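Bacterial regulatory proteins, TetR family (PDB 3NI7) probably binds DNA through an N-terminal helix-turn-helix and acts as a transcriptional regulator of the TetR family, with two subunits in its assembly. Local coordinates at residues T151-F162 against T174-A185. Residues are numbered along the deposited sequence; the frame is centred on the assembly and turned at random. Where two conformers were deposited one is given.
Sequences TLTTIYLMTFFF and TRQFLKRHLTMA
Phe162 and Phe177 stack near one end of an antiparallel helix pair, 151-162 against 174-185, in the all-helical C-terminal part of this TetR-family regulator. The segment axes approach to 10.0 Å at 164°, and no hydrogen bond joins them; side-chain packing makes the interface. The two phenyl rings lie nearly parallel, planes at 8° and centroids 4.7 Å apart, with CB of Phe177 over one face of Phe162. In both residues CG anti to the backbone N sends the ring across toward the other helix, where the two meet face to face. Thr174 N, hydrogen-bonded to Asp166, meets the edge of the Phe162 ring in its plane.

Among the apolar contacts, Ile155 is a knob in the hole formed by Leu178, His181, Leu182 and Ala185. Its CG2 touches Leu178 CD1 at 4.0 Å, while its CD1 rests against both the backbone O of His181 and CB of Ala185. Thr151 CG2 packs on the same alanine methyl, its OG1 being hydrogen-bonded to Ser126 of the second subunit; Leu157 packs on its counterpart there. On the flank, Leu152 CD1 meets Leu182 CD2; Leu178 and Leu182 also touch His85 of helix 80-96.

Two polar groups turn back onto their own helices. His181 ND1 donates to Phe177 O at 2.9 Å, nearly straight at 169°, which holds the imidazole over one face of the Phe177 ring. Thr159 fills the closest part of the pair, its CG2 3.5 Å from Thr174 CG2. A glycine here would probably leave a gap between Leu178 CD1 and the Phe177 edge, and Thr174 CG2 without its methyl partner. Thr159 OG1 lies in the plane of the Phe177 ring at its edge and donates a hydrogen bond to Ile155 O at 2.7 Å, on the opposite face of that carbonyl from Thr159 N.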
loop_
_atom_site.group_PDB
_atom_site.type_symbol
_atom_site.label_atom_id
_atom_site.label_comp_id
_atom_site.label_asym_id
_atom_site.label_seq_id
_atom_site.Cartn_x
_atom_site.Cartn_y
_atom_site.Cartn_z
ATOM N N THR A 151 4.021 -11.027 -0.792
ATOM C CA THR A 151 3.736 -10.814 -2.187
ATOM C C THR A 151 2.259 -10.596 -2.242
ATOM O O THR A 151 1.752 -9.532 -2.664
ATOM C CB THR A 151 4.135 -12.022 -3.035
ATOM O OG1 THR A 151 5.559 -12.172 -2.995
ATOM C CG2 THR A 151 3.684 -11.854 -4.441
ATOM N N LEU A 152 1.553 -11.603 -1.773
ATOM C CA LEU A 152 0.098 -11.495 -1.735
ATOM C C LEU A 152 -0.378 -10.230 -0.994
ATOM O O LEU A 152 -1.347 -9.621 -1.388
ATOM C CB LEU A 152 -0.466 -12.694 -1.025
ATOM C CG LEU A 152 -1.961 -12.695 -0.907
ATOM C CD1 LEU A 152 -2.602 -12.364 -2.223
ATOM C CD2 LEU A 152 -2.300 -14.077 -0.397
ATOM N N THR A 153 0.308 -9.822 0.048
ATOM C CA THR A 153 -0.122 -8.605 0.709
ATOM C C THR A 153 0.092 -7.448 -0.221
ATOM O O THR A 153 -0.805 -6.613 -0.401
ATOM C CB THR A 153 0.630 -8.299 2.046
ATOM O OG1 THR A 153 0.349 -9.333 2.995
ATOM C CG2 THR A 153 0.145 -7.000 2.620
ATOM N N THR A 154 1.288 -7.395 -0.801
ATOM C CA THR A 154 1.644 -6.262 -1.610
ATOM C C THR A 154 0.688 -6.194 -2.753
ATOM O O THR A 154 0.326 -5.124 -3.193
ATOM C CB THR A 154 3.037 -6.376 -2.105
ATOM O OG1 THR A 154 3.920 -6.330 -0.963
ATOM C CG2 THR A 154 3.352 -5.226 -3.066
ATOM N N ILE A 155 0.235 -7.348 -3.212
ATOM C CA ILE A 155 -0.708 -7.366 -4.329
ATOM C C ILE A 155 -2.077 -6.908 -3.894
ATOM O O ILE A 155 -2.771 -6.157 -4.599
ATOM C CB ILE A 155 -0.809 -8.759 -5.029
ATOM C CG1 ILE A 155 0.520 -9.104 -5.768
ATOM C CG2 ILE A 155 -1.934 -8.750 -6.050
ATOM C CD1 ILE A 155 0.765 -10.624 -6.056
ATOM N N TYR A 156 -2.490 -7.362 -2.729
ATOM C CA TYR A 156 -3.846 -7.034 -2.284
ATOM C C TYR A 156 -3.943 -5.545 -1.988
ATOM O O TYR A 156 -4.798 -4.855 -2.491
ATOM C CB TYR A 156 -4.230 -7.921 -1.168
ATOM C CG TYR A 156 -5.402 -7.510 -0.386
ATOM C CD1 TYR A 156 -6.702 -7.877 -0.741
ATOM C CD2 TYR A 156 -5.213 -6.828 0.812
ATOM C CE1 TYR A 156 -7.802 -7.500 0.069
ATOM C CE2 TYR A 156 -6.278 -6.443 1.606
ATOM C CZ TYR A 156 -7.552 -6.782 1.242
ATOM O OH TYR A 156 -8.508 -6.370 2.143
ATOM N N LEU A 157 -2.953 -5.022 -1.324
ATOM C CA LEU A 157 -2.851 -3.584 -1.210
ATOM C C LEU A 157 -2.900 -2.847 -2.542
ATOM O O LEU A 157 -3.709 -1.960 -2.729
ATOM C CB LEU A 157 -1.559 -3.212 -0.481
ATOM C CG LEU A 157 -1.685 -3.488 1.011
ATOM C CD1 LEU A 157 -0.555 -2.888 1.770
ATOM C CD2 LEU A 157 -2.921 -2.893 1.472
HETATM N N MSE A 158 -2.014 -3.196 -3.464
HETATM C CA MSE A 158 -1.898 -2.415 -4.703
HETATM C C MSE A 158 -3.171 -2.452 -5.514
HETATM O O MSE A 158 -3.666 -1.417 -5.980
HETATM C CB MSE A 158 -0.814 -2.952 -5.573
HETATM C CG MSE A 158 0.499 -2.241 -5.504
HETATM SE SE MSE A 158 1.543 -3.062 -7.058
HETATM C CE MSE A 158 3.117 -1.831 -7.043
ATOM N N THR A 159 -3.723 -3.646 -5.655
ATOM C CA THR A 159 -4.943 -3.789 -6.406
ATOM C C THR A 159 -6.002 -2.882 -5.816
ATOM O O THR A 159 -6.742 -2.222 -6.544
ATOM C CB THR A 159 -5.446 -5.188 -6.333
ATOM O OG1 THR A 159 -4.404 -6.052 -6.749
ATOM C CG2 THR A 159 -6.624 -5.386 -7.243
ATOM N N PHE A 160 -6.061 -2.871 -4.479
ATOM C CA PHE A 160 -7.058 -2.104 -3.742
ATOM C C PHE A 160 -6.999 -0.636 -4.079
ATOM O O PHE A 160 -7.997 -0.037 -4.491
ATOM C CB PHE A 160 -6.836 -2.289 -2.260
ATOM C CG PHE A 160 -7.881 -1.649 -1.417
ATOM C CD1 PHE A 160 -9.220 -1.751 -1.756
ATOM C CD2 PHE A 160 -7.540 -0.950 -0.294
ATOM C CE1 PHE A 160 -10.171 -1.164 -1.016
ATOM C CE2 PHE A 160 -8.488 -0.385 0.436
ATOM C CZ PHE A 160 -9.814 -0.487 0.071
ATOM N N PHE A 161 -5.807 -0.077 -3.921
ATOM C CA PHE A 161 -5.601 1.318 -4.231
ATOM C C PHE A 161 -5.823 1.636 -5.699
ATOM O O PHE A 161 -6.439 2.668 -6.007
ATOM C CB PHE A 161 -4.256 1.794 -3.700
ATOM C CG PHE A 161 -4.347 2.211 -2.236
ATOM C CD1 PHE A 161 -4.600 3.541 -1.889
ATOM C CD2 PHE A 161 -4.274 1.249 -1.204
ATOM C CE1 PHE A 161 -4.717 3.913 -0.542
ATOM C CE2 PHE A 161 -4.379 1.611 0.137
ATOM C CZ PHE A 161 -4.603 2.941 0.471
ATOM N N PHE A 162 -5.399 0.729 -6.586
ATOM C CA PHE A 162 -5.675 0.855 -8.029
ATOM C C PHE A 162 -7.188 0.807 -8.324
ATOM O O PHE A 162 -7.690 1.564 -9.137
ATOM C CB PHE A 162 -4.938 -0.266 -8.791
ATOM C CG PHE A 162 -5.220 -0.311 -10.260
ATOM C CD1 PHE A 162 -4.373 0.317 -11.156
ATOM C CD2 PHE A 162 -6.338 -0.995 -10.760
ATOM C CE1 PHE A 162 -4.637 0.271 -12.562
ATOM C CE2 PHE A 162 -6.623 -1.038 -12.158
ATOM C CZ PHE A 162 -5.764 -0.405 -13.051
ATOM N N THR A 174 -9.261 -3.424 -12.994
ATOM C CA THR A 174 -8.827 -4.070 -11.760
ATOM C C THR A 174 -8.802 -5.590 -11.867
ATOM O O THR A 174 -7.861 -6.206 -11.471
ATOM C CB THR A 174 -9.780 -3.720 -10.554
ATOM O OG1 THR A 174 -9.822 -2.292 -10.320
ATOM C CG2 THR A 174 -9.324 -4.429 -9.305
ATOM N N ARG A 175 -9.853 -6.191 -12.391
ATOM C CA ARG A 175 -9.953 -7.649 -12.511
ATOM C C ARG A 175 -8.762 -8.175 -13.260
ATOM O O ARG A 175 -8.081 -9.095 -12.792
ATOM C CB ARG A 175 -11.235 -8.075 -13.247
ATOM C CG ARG A 175 -12.527 -7.288 -12.770
ATOM C CD ARG A 175 -13.822 -7.866 -13.327
ATOM N NE ARG A 175 -14.090 -9.156 -12.704
ATOM C CZ ARG A 175 -14.888 -9.322 -11.651
ATOM N NH1 ARG A 175 -15.541 -8.276 -11.087
ATOM N NH2 ARG A 175 -15.039 -10.545 -11.151
ATOM N N GLN A 176 -8.488 -7.586 -14.415
ATOM C CA GLN A 176 -7.312 -7.977 -15.207
ATOM C C GLN A 176 -6.014 -7.721 -14.471
ATOM O O GLN A 176 -5.152 -8.594 -14.439
ATOM C CB GLN A 176 -7.289 -7.233 -16.516
ATOM C CG GLN A 176 -6.458 -7.949 -17.583
ATOM C CD GLN A 176 -6.540 -7.275 -18.904
ATOM O OE1 GLN A 176 -5.879 -7.671 -19.809
ATOM N NE2 GLN A 176 -7.381 -6.240 -19.009
ATOM N N PHE A 177 -5.900 -6.551 -13.846
ATOM C CA PHE A 177 -4.697 -6.185 -13.074
ATOM C C PHE A 177 -4.382 -7.224 -12.015
ATOM O O PHE A 177 -3.254 -7.670 -11.897
ATOM C CB PHE A 177 -4.859 -4.803 -12.445
ATOM C CG PHE A 177 -3.799 -4.458 -11.460
ATOM C CD1 PHE A 177 -3.921 -4.833 -10.116
ATOM C CD2 PHE A 177 -2.705 -3.711 -11.843
ATOM C CE1 PHE A 177 -2.929 -4.487 -9.192
ATOM C CE2 PHE A 177 -1.716 -3.355 -10.918
ATOM C CZ PHE A 177 -1.822 -3.738 -9.603
ATOM N N LEU A 178 -5.395 -7.612 -11.263
ATOM C CA LEU A 178 -5.241 -8.600 -10.207
ATOM C C LEU A 178 -4.878 -9.955 -10.747
ATOM O O LEU A 178 -4.047 -10.662 -10.198
ATOM C CB LEU A 178 -6.553 -8.751 -9.451
ATOM C CG LEU A 178 -6.520 -9.700 -8.246
ATOM C CD1 LEU A 178 -5.778 -9.016 -7.181
ATOM C CD2 LEU A 178 -7.899 -10.139 -7.798
ATOM N N LYS A 179 -5.556 -10.325 -11.818
ATOM C CA LYS A 179 -5.307 -11.603 -12.466
ATOM C C LYS A 179 -3.855 -11.724 -12.898
ATOM O O LYS A 179 -3.199 -12.741 -12.724
ATOM C CB LYS A 179 -6.211 -11.782 -13.687
ATOM C CG LYS A 179 -6.176 -13.245 -14.243
ATOM C CD LYS A 179 -6.461 -14.244 -13.046
ATOM N N ARG A 180 -3.343 -10.672 -13.474
ATOM C CA ARG A 180 -1.997 -10.747 -13.951
ATOM C C ARG A 180 -0.990 -10.864 -12.858
ATOM O O ARG A 180 -0.166 -11.763 -12.873
ATOM C CB ARG A 180 -1.701 -9.546 -14.820
ATOM C CG ARG A 180 -2.182 -9.784 -16.187
ATOM C CD ARG A 180 -2.448 -8.528 -16.949
ATOM N NE ARG A 180 -3.055 -8.911 -18.230
ATOM C CZ ARG A 180 -2.959 -8.253 -19.373
ATOM N NH1 ARG A 180 -2.318 -7.143 -19.424
ATOM N NH2 ARG A 180 -3.487 -8.706 -20.500
ATOM N N HIS A 181 -1.068 -9.995 -11.880
ATOM C CA HIS A 181 -0.069 -10.031 -10.831
ATOM C C HIS A 181 -0.115 -11.348 -10.066
ATOM O O HIS A 181 0.920 -11.862 -9.633
ATOM C CB HIS A 181 -0.221 -8.840 -9.906
ATOM C CG HIS A 181 0.223 -7.561 -10.526
ATOM N ND1 HIS A 181 -0.557 -6.851 -11.412
ATOM C CD2 HIS A 181 1.388 -6.882 -10.423
ATOM C CE1 HIS A 181 0.103 -5.778 -11.821
ATOM N NE2 HIS A 181 1.293 -5.779 -11.247
ATOM N N LEU A 182 -1.310 -11.892 -9.886
ATOM C CA LEU A 182 -1.440 -13.147 -9.163
ATOM C C LEU A 182 -0.860 -14.248 -9.940
ATOM O O LEU A 182 -0.206 -15.102 -9.375
ATOM C CB LEU A 182 -2.890 -13.493 -8.846
ATOM C CG LEU A 182 -3.589 -12.806 -7.671
ATOM C CD1 LEU A 182 -5.029 -13.387 -7.568
ATOM C CD2 LEU A 182 -2.813 -12.981 -6.392
ATOM N N THR A 183 -1.091 -14.211 -11.254
ATOM C CA THR A 183 -0.516 -15.188 -12.164
ATOM C C THR A 183 0.985 -15.099 -12.329
ATOM O O THR A 183 1.661 -16.106 -12.166
ATOM C CB THR A 183 -1.142 -15.087 -13.506
ATOM O OG1 THR A 183 -2.545 -14.944 -13.344
ATOM C CG2 THR A 183 -0.892 -16.348 -14.275
HETATM N N MSE A 184 1.489 -13.912 -12.665
HETATM C CA MSE A 184 2.932 -13.713 -12.846
HETATM C C MSE A 184 3.634 -14.212 -11.593
HETATM O O MSE A 184 4.515 -15.064 -11.661
HETATM C CB MSE A 184 3.283 -12.237 -13.138
HETATM C CG MSE A 184 3.448 -11.895 -14.647
HETATM SE SE MSE A 184 3.291 -9.971 -15.192
HETATM C CE MSE A 184 2.164 -9.404 -13.686
ATOM N N ALA A 185 3.192 -13.702 -10.453
ATOM C CA ALA A 185 3.734 -14.059 -9.122
ATOM C C ALA A 185 3.748 -15.571 -8.798
ATOM O O ALA A 185 4.747 -16.070 -8.261
ATOM C CB ALA A 185 2.947 -13.333 -8.058
#